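Local atomic coordinates of cytochrome B5 (Hadesarchaea archaeon YNP_N21, PDB entry 6NZX), a protein that binds heme in a small cytochrome b5 domain and probably serves in electron transfer, as other members of this family do. Residues P20-V23 / K28-D31; V23-K28 / E65-F70. All blocks are in the same frame, centred on the assembly; numbering follows the deposited sequence.

Interaction 1. Residues P20-V23 / K28-D31; sequences PAYV and KVYD
Val23 and Tyr30 face each other as the hydrogen-bonded pair of two antiparallel strands, joined through both of their peptide groups. Val23 N gives its hydrogen to Tyr30 O at 3.0 Å. Tyr30 N returns the bond to Val23 O at 2.9 Å. Next to them Tyr22 and Asp31 form a non-hydrogen-bonded pair. Here Tyr22 CA points a C-H at Tyr30 O, 3.1 Å away.

Side-chain contacts lie on both faces of the sheet. On the Tyr22 side, the ring meets two residues of the facing strand at a slant. Its CD2 makes an apolar contact with CG1 of Val29 at 3.7 Å, and its CE1 lies 3.6 Å from CG of Asp31. Ring and carboxylate planes are 59° apart, so the two do not stack. With chi1 at 176°, opposite the backbone N, CG1 of Val29 is swung to the Tyr22 ring. On the Val23 side, CG2 makes an apolar contact with Tyr30 CB at 4.2 Å.

OD1 of Asp31 finds its partner just beyond the segments: Thr33 OG1, which is also bonded to Ala21 N. Asp31 OD1 lies 3.3 Å from Ala21 O as well, but both are acceptors. Strand 72-76 continues the sheet beyond 28-31. The contact is a beta hairpin at one side of the mixed sheet of the cytochrome b5 fold.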
loop_
_atom_site.group_PDB
_atom_site.type_symbol
_atom_site.label_atom_id
_atom_site.label_comp_id
_atom_site.label_asym_id
_atom_site.label_seq_id
_atom_site.Cartn_x
_atom_site.Cartn_y
_atom_site.Cartn_z
ATOM N N PRO A 20 -3.726 8.757 4.827
ATOM C CA PRO A 20 -3.726 7.302 4.943
ATOM C C PRO A 20 -2.555 6.695 4.164
ATOM O O PRO A 20 -1.980 7.331 3.268
ATOM C CB PRO A 20 -5.084 6.848 4.373
ATOM C CG PRO A 20 -5.903 8.109 4.280
ATOM C CD PRO A 20 -4.922 9.258 4.141
ATOM N N ALA A 21 -2.203 5.469 4.545
ATOM C CA ALA A 21 -1.180 4.687 3.883
ATOM C C ALA A 21 -1.874 3.552 3.113
ATOM O O ALA A 21 -2.538 2.668 3.699
ATOM C CB ALA A 21 -0.168 4.191 4.898
ATOM N N TYR A 22 -1.783 3.641 1.789
ATOM C CA TYR A 22 -2.382 2.674 0.863
ATOM C C TYR A 22 -1.241 2.021 0.087
ATOM O O TYR A 22 -0.247 2.668 -0.200
ATOM C CB TYR A 22 -3.270 3.350 -0.182
ATOM C CG TYR A 22 -4.619 3.860 0.256
ATOM C CD1 TYR A 22 -5.043 3.809 1.568
ATOM C CD2 TYR A 22 -5.452 4.463 -0.672
ATOM C CE1 TYR A 22 -6.283 4.303 1.939
ATOM C CE2 TYR A 22 -6.704 4.947 -0.323
ATOM C CZ TYR A 22 -7.106 4.887 0.997
ATOM O OH TYR A 22 -8.320 5.367 1.355
ATOM N N VAL A 23 -1.398 0.749 -0.262
ATOM C CA VAL A 23 -0.415 0.068 -1.086
ATOM C C VAL A 23 -1.183 -0.692 -2.157
ATOM O O VAL A 23 -2.224 -1.231 -1.854
ATOM C CB VAL A 23 0.480 -0.882 -0.266
ATOM C CG1 VAL A 23 1.366 -0.116 0.694
ATOM C CG2 VAL A 23 -0.338 -1.927 0.491
ATOM N N LYS A 28 -5.115 -4.115 -7.097
ATOM C CA LYS A 28 -6.010 -3.797 -5.971
ATOM C C LYS A 28 -5.286 -2.914 -4.942
ATOM O O LYS A 28 -4.120 -3.077 -4.681
ATOM C CB LYS A 28 -6.503 -5.084 -5.304
ATOM C CG LYS A 28 -7.587 -5.852 -6.062
ATOM C CD LYS A 28 -8.270 -6.863 -5.167
ATOM C CE LYS A 28 -9.618 -7.316 -5.688
ATOM N NZ LYS A 28 -10.457 -7.896 -4.607
ATOM N N VAL A 29 -6.016 -1.974 -4.350
ATOM C CA VAL A 29 -5.451 -1.000 -3.443
ATOM C C VAL A 29 -5.972 -1.325 -2.055
ATOM O O VAL A 29 -7.199 -1.396 -1.865
ATOM C CB VAL A 29 -5.828 0.428 -3.883
ATOM C CG1 VAL A 29 -5.336 1.486 -2.901
ATOM C CG2 VAL A 29 -5.320 0.704 -5.292
ATOM N N TYR A 30 -5.022 -1.474 -1.117
ATOM C CA TYR A 30 -5.251 -1.892 0.242
ATOM C C TYR A 30 -4.955 -0.705 1.157
ATOM O O TYR A 30 -3.970 -0.035 0.957
ATOM C CB TYR A 30 -4.346 -3.080 0.602
ATOM C CG TYR A 30 -4.606 -4.323 -0.205
ATOM C CD1 TYR A 30 -5.470 -5.306 0.248
ATOM C CD2 TYR A 30 -4.033 -4.490 -1.452
ATOM C CE1 TYR A 30 -5.739 -6.439 -0.507
ATOM C CE2 TYR A 30 -4.272 -5.626 -2.210
ATOM C CZ TYR A 30 -5.150 -6.592 -1.742
ATOM O OH TYR A 30 -5.375 -7.717 -2.477
ATOM N N ASP A 31 -5.820 -0.482 2.149
ATOM C CA ASP A 31 -5.593 0.494 3.180
ATOM C C ASP A 31 -4.826 -0.175 4.331
ATOM O O ASP A 31 -5.403 -0.929 5.114
ATOM C CB ASP A 31 -6.912 1.121 3.654
ATOM C CG ASP A 31 -6.730 2.162 4.751
ATOM O OD1 ASP A 31 -5.556 2.471 5.071
ATOM O OD2 ASP A 31 -7.763 2.701 5.241
#

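Interaction 2. Residues V23-K28 / E65-F70; sequences VAYNGK and ELLEKF. With HEM (protoporphyrin IX containing Fe), chain B.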
loop_
_atom_site.group_PDB
_atom_site.type_symbol
_atom_site.label_atom_id
_atom_site.label_comp_id
_atom_site.label_asym_id
_atom_site.label_seq_id
_atom_site.Cartn_x
_atom_site.Cartn_y
_atom_site.Cartn_z
ATOM N N VAL A 23 -1.398 0.749 -0.262
ATOM C CA VAL A 23 -0.415 0.068 -1.086
ATOM C C VAL A 23 -1.183 -0.692 -2.157
ATOM O O VAL A 23 -2.224 -1.231 -1.854
ATOM C CB VAL A 23 0.480 -0.882 -0.266
ATOM C CG1 VAL A 23 1.366 -0.116 0.694
ATOM C CG2 VAL A 23 -0.338 -1.927 0.491
ATOM N N ALA A 24 -0.650 -0.738 -3.383
ATOM C CA ALA A 24 -1.306 -1.509 -4.439
ATOM C C ALA A 24 -0.561 -2.836 -4.625
ATOM O O ALA A 24 0.658 -2.942 -4.395
ATOM C CB ALA A 24 -1.415 -0.715 -5.714
ATOM N N TYR A 25 -1.337 -3.873 -4.954
ATOM C CA TYR A 25 -0.791 -5.182 -5.254
ATOM C C TYR A 25 -1.695 -5.864 -6.280
ATOM O O TYR A 25 -2.854 -6.091 -5.991
ATOM C CB TYR A 25 -0.651 -6.052 -3.999
ATOM C CG TYR A 25 -0.068 -7.408 -4.311
ATOM C CD1 TYR A 25 -0.850 -8.550 -4.321
ATOM C CD2 TYR A 25 1.254 -7.526 -4.703
ATOM C CE1 TYR A 25 -0.319 -9.784 -4.669
ATOM C CE2 TYR A 25 1.798 -8.745 -5.070
ATOM C CZ TYR A 25 1.009 -9.879 -5.050
ATOM O OH TYR A 25 1.552 -11.085 -5.386
ATOM N N ASN A 26 -1.142 -6.153 -7.470
ATOM C CA ASN A 26 -1.842 -6.928 -8.511
ATOM C C ASN A 26 -3.177 -6.268 -8.865
ATOM O O ASN A 26 -4.177 -6.980 -9.003
ATOM C CB ASN A 26 -2.123 -8.372 -8.066
ATOM C CG ASN A 26 -0.958 -9.298 -8.306
ATOM O OD1 ASN A 26 0.072 -8.881 -8.841
ATOM N ND2 ASN A 26 -1.099 -10.546 -7.892
ATOM N N GLY A 27 -3.189 -4.924 -8.933
ATOM C CA GLY A 27 -4.319 -4.151 -9.428
ATOM C C GLY A 27 -5.290 -3.675 -8.354
ATOM O O GLY A 27 -6.203 -2.925 -8.674
ATOM N N LYS A 28 -5.115 -4.115 -7.097
ATOM C CA LYS A 28 -6.010 -3.797 -5.971
ATOM C C LYS A 28 -5.286 -2.914 -4.942
ATOM O O LYS A 28 -4.120 -3.077 -4.681
ATOM C CB LYS A 28 -6.503 -5.084 -5.304
ATOM C CG LYS A 28 -7.587 -5.852 -6.062
ATOM C CD LYS A 28 -8.270 -6.863 -5.167
ATOM C CE LYS A 28 -9.618 -7.316 -5.688
ATOM N NZ LYS A 28 -10.457 -7.896 -4.607
ATOM N N GLU A 65 -0.199 -12.608 0.931
ATOM C CA GLU A 65 -1.276 -13.132 1.801
ATOM C C GLU A 65 -1.598 -12.146 2.935
ATOM O O GLU A 65 -2.771 -12.016 3.339
ATOM C CB GLU A 65 -0.929 -14.512 2.385
ATOM C CG GLU A 65 0.517 -14.670 2.848
ATOM C CD GLU A 65 0.828 -15.878 3.724
ATOM O OE1 GLU A 65 0.684 -17.025 3.234
ATOM O OE2 GLU A 65 1.221 -15.675 4.899
ATOM N N LEU A 66 -0.570 -11.456 3.446
ATOM C CA LEU A 66 -0.703 -10.601 4.628
ATOM C C LEU A 66 -1.561 -9.354 4.319
ATOM O O LEU A 66 -2.108 -8.757 5.221
ATOM C CB LEU A 66 0.698 -10.217 5.125
ATOM C CG LEU A 66 1.608 -11.366 5.578
ATOM C CD1 LEU A 66 2.925 -10.834 6.135
ATOM C CD2 LEU A 66 0.925 -12.253 6.618
ATOM N N LEU A 67 -1.690 -8.975 3.043
ATOM C CA LEU A 67 -2.593 -7.868 2.618
ATOM C C LEU A 67 -4.069 -8.176 2.926
ATOM O O LEU A 67 -4.895 -7.258 2.952
ATOM C CB LEU A 67 -2.388 -7.621 1.120
ATOM C CG LEU A 67 -1.130 -6.820 0.787
ATOM C CD1 LEU A 67 -0.754 -6.908 -0.690
ATOM C CD2 LEU A 67 -1.301 -5.384 1.196
ATOM N N GLU A 68 -4.412 -9.451 3.152
ATOM C CA GLU A 68 -5.812 -9.875 3.260
ATOM C C GLU A 68 -6.490 -9.327 4.517
ATOM O O GLU A 68 -7.712 -9.172 4.544
ATOM C CB GLU A 68 -5.928 -11.398 3.303
ATOM C CG GLU A 68 -7.354 -11.876 3.109
ATOM C CD GLU A 68 -7.499 -13.386 3.082
ATOM O OE1 GLU A 68 -6.892 -14.051 3.948
ATOM O OE2 GLU A 68 -8.202 -13.882 2.190
ATOM N N LYS A 69 -5.711 -9.033 5.555
ATOM C CA LYS A 69 -6.253 -8.496 6.790
ATOM C C LYS A 69 -6.735 -7.041 6.603
ATOM O O LYS A 69 -7.456 -6.529 7.465
ATOM C CB LYS A 69 -5.204 -8.579 7.904
ATOM C CG LYS A 69 -4.600 -9.962 8.120
ATOM C CD LYS A 69 -3.697 -10.100 9.321
ATOM C CE LYS A 69 -2.953 -8.831 9.684
ATOM N NZ LYS A 69 -1.991 -9.078 10.788
ATOM N N PHE A 70 -6.360 -6.388 5.492
ATOM C CA PHE A 70 -6.598 -4.953 5.282
ATOM C C PHE A 70 -7.719 -4.709 4.263
ATOM O O PHE A 70 -7.881 -5.454 3.293
ATOM C CB PHE A 70 -5.265 -4.307 4.893
ATOM C CG PHE A 70 -4.260 -4.435 6.011
ATOM C CD1 PHE A 70 -4.356 -3.624 7.130
ATOM C CD2 PHE A 70 -3.294 -5.422 5.990
ATOM C CE1 PHE A 70 -3.490 -3.769 8.198
ATOM C CE2 PHE A 70 -2.417 -5.565 7.056
ATOM C CZ PHE A 70 -2.526 -4.749 8.158
HETATM C CHA HEM B . 4.383 -7.513 7.204
HETATM C CHB HEM B . 9.117 -7.022 5.881
HETATM C CHC HEM B . 7.658 -5.698 1.400
HETATM C CHD HEM B . 3.016 -5.877 2.860
HETATM C C1A HEM B . 5.842 -7.545 7.209
HETATM C C2A HEM B . 6.555 -7.978 8.421
HETATM C C3A HEM B . 7.969 -7.824 7.993
HETATM C C4A HEM B . 7.903 -7.353 6.673
HETATM C CMA HEM B . 9.178 -8.124 8.849
HETATM C CAA HEM B . 5.940 -8.471 9.722
HETATM C CBA HEM B . 5.487 -9.944 9.581
HETATM C CGA HEM B . 4.040 -10.213 10.018
HETATM O O1A HEM B . 3.382 -11.091 9.407
HETATM O O2A HEM B . 3.526 -9.578 10.978
HETATM C C1B HEM B . 9.179 -6.549 4.487
HETATM C C2B HEM B . 10.384 -6.333 3.809
HETATM C C3B HEM B . 9.972 -5.944 2.441
HETATM C C4B HEM B . 8.511 -6.018 2.549
HETATM C CMB HEM B . 11.807 -6.446 4.300
HETATM C CAB HEM B . 10.743 -5.484 1.206
HETATM C CBB HEM B . 11.532 -6.588 0.519
HETATM C C1C HEM B . 6.206 -5.662 1.358
HETATM C C2C HEM B . 5.561 -5.273 0.201
HETATM C C3C HEM B . 4.141 -5.278 0.616
HETATM C C4C HEM B . 4.196 -5.717 2.016
HETATM C CMC HEM B . 6.248 -4.925 -1.086
HETATM C CAC HEM B . 2.876 -5.031 -0.135
HETATM C CBC HEM B . 2.825 -4.945 -1.448
HETATM C C1D HEM B . 2.965 -6.340 4.248
HETATM C C2D HEM B . 1.755 -6.479 4.921
HETATM C C3D HEM B . 2.143 -6.990 6.232
HETATM C C4D HEM B . 3.536 -7.049 6.116
HETATM C CMD HEM B . 0.365 -6.212 4.412
HETATM C CAD HEM B . 1.241 -7.335 7.412
HETATM C CBD HEM B . 1.069 -6.058 8.246
HETATM C CGD HEM B . 0.294 -6.277 9.524
HETATM O O1D HEM B . 0.107 -5.311 10.296
HETATM O O2D HEM B . -0.151 -7.413 9.794
HETATM N NA HEM B . 6.645 -7.159 6.209
HETATM N NB HEM B . 8.058 -6.376 3.749
HETATM N NC HEM B . 5.459 -5.909 2.426
HETATM N ND HEM B . 4.058 -6.672 4.939
HETATM FE FE HEM B . 6.056 -6.541 4.313
#
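The Tyr25 ring carries CG of Asn26 over one face, 3.7 Å above the plane and toward the rim, while Leu67 CD1 approaches the ring obliquely. The Phe70 ring turns its edge to the heme: the propionate carbon CGD lies in the ring plane, and Phe70 CZ is 3.4 Å from O1D. This is the heme pocket of the cytochrome b5 fold. Here the end of a 3-10 segment, through Leu67, packs between the hairpin strand and the porphyrin.

Leu67 joins the two. Its two methyls part: CD1 sits 3.4 Å from CB of Tyr25, and CD2 is 3.7 Å from CG2 of Val23. CD2 also touches the heme methyl CMD. Tyr25 chi1 of -179° carries the ring base to Leu67 CD1. An alanine in place of Leu67 would remove both methyls and is likely to open a gap between Val23, Tyr25 and the heme methyl.

Type I' turn 25-28 reverses the chain beyond Tyr25. On the heme side, Leu66 lays CB by pyrrole carbon C3D and brings CD1 close to O1A. The Lys69 chain bends at chi3, and NZ donates a hydrogen bond to propionate oxygen O2D at 2.7 Å.

How the interactions relate
From the N terminus the chain passes strand 3-5 and helix 7-11 before Pro20, then runs along strand 22-25, turns and comes back along 28-31. Interaction 1 closes this short hairpin loop. Interaction 2 starts from the same strand and closes a much longer loop, with 36 residues between its segments. Residues 29-31 of interaction 1 fall within that long loop. Val23 takes part in both contacts. The two also meet directly: Tyr30 CD1 lies 3.4 Å from Leu67 O, and Asp31 O is 3.4 Å from Phe70 CB. Together they tie the hairpin at the 22-25 edge of the mixed sheet to the 65-70 wall of the heme pocket.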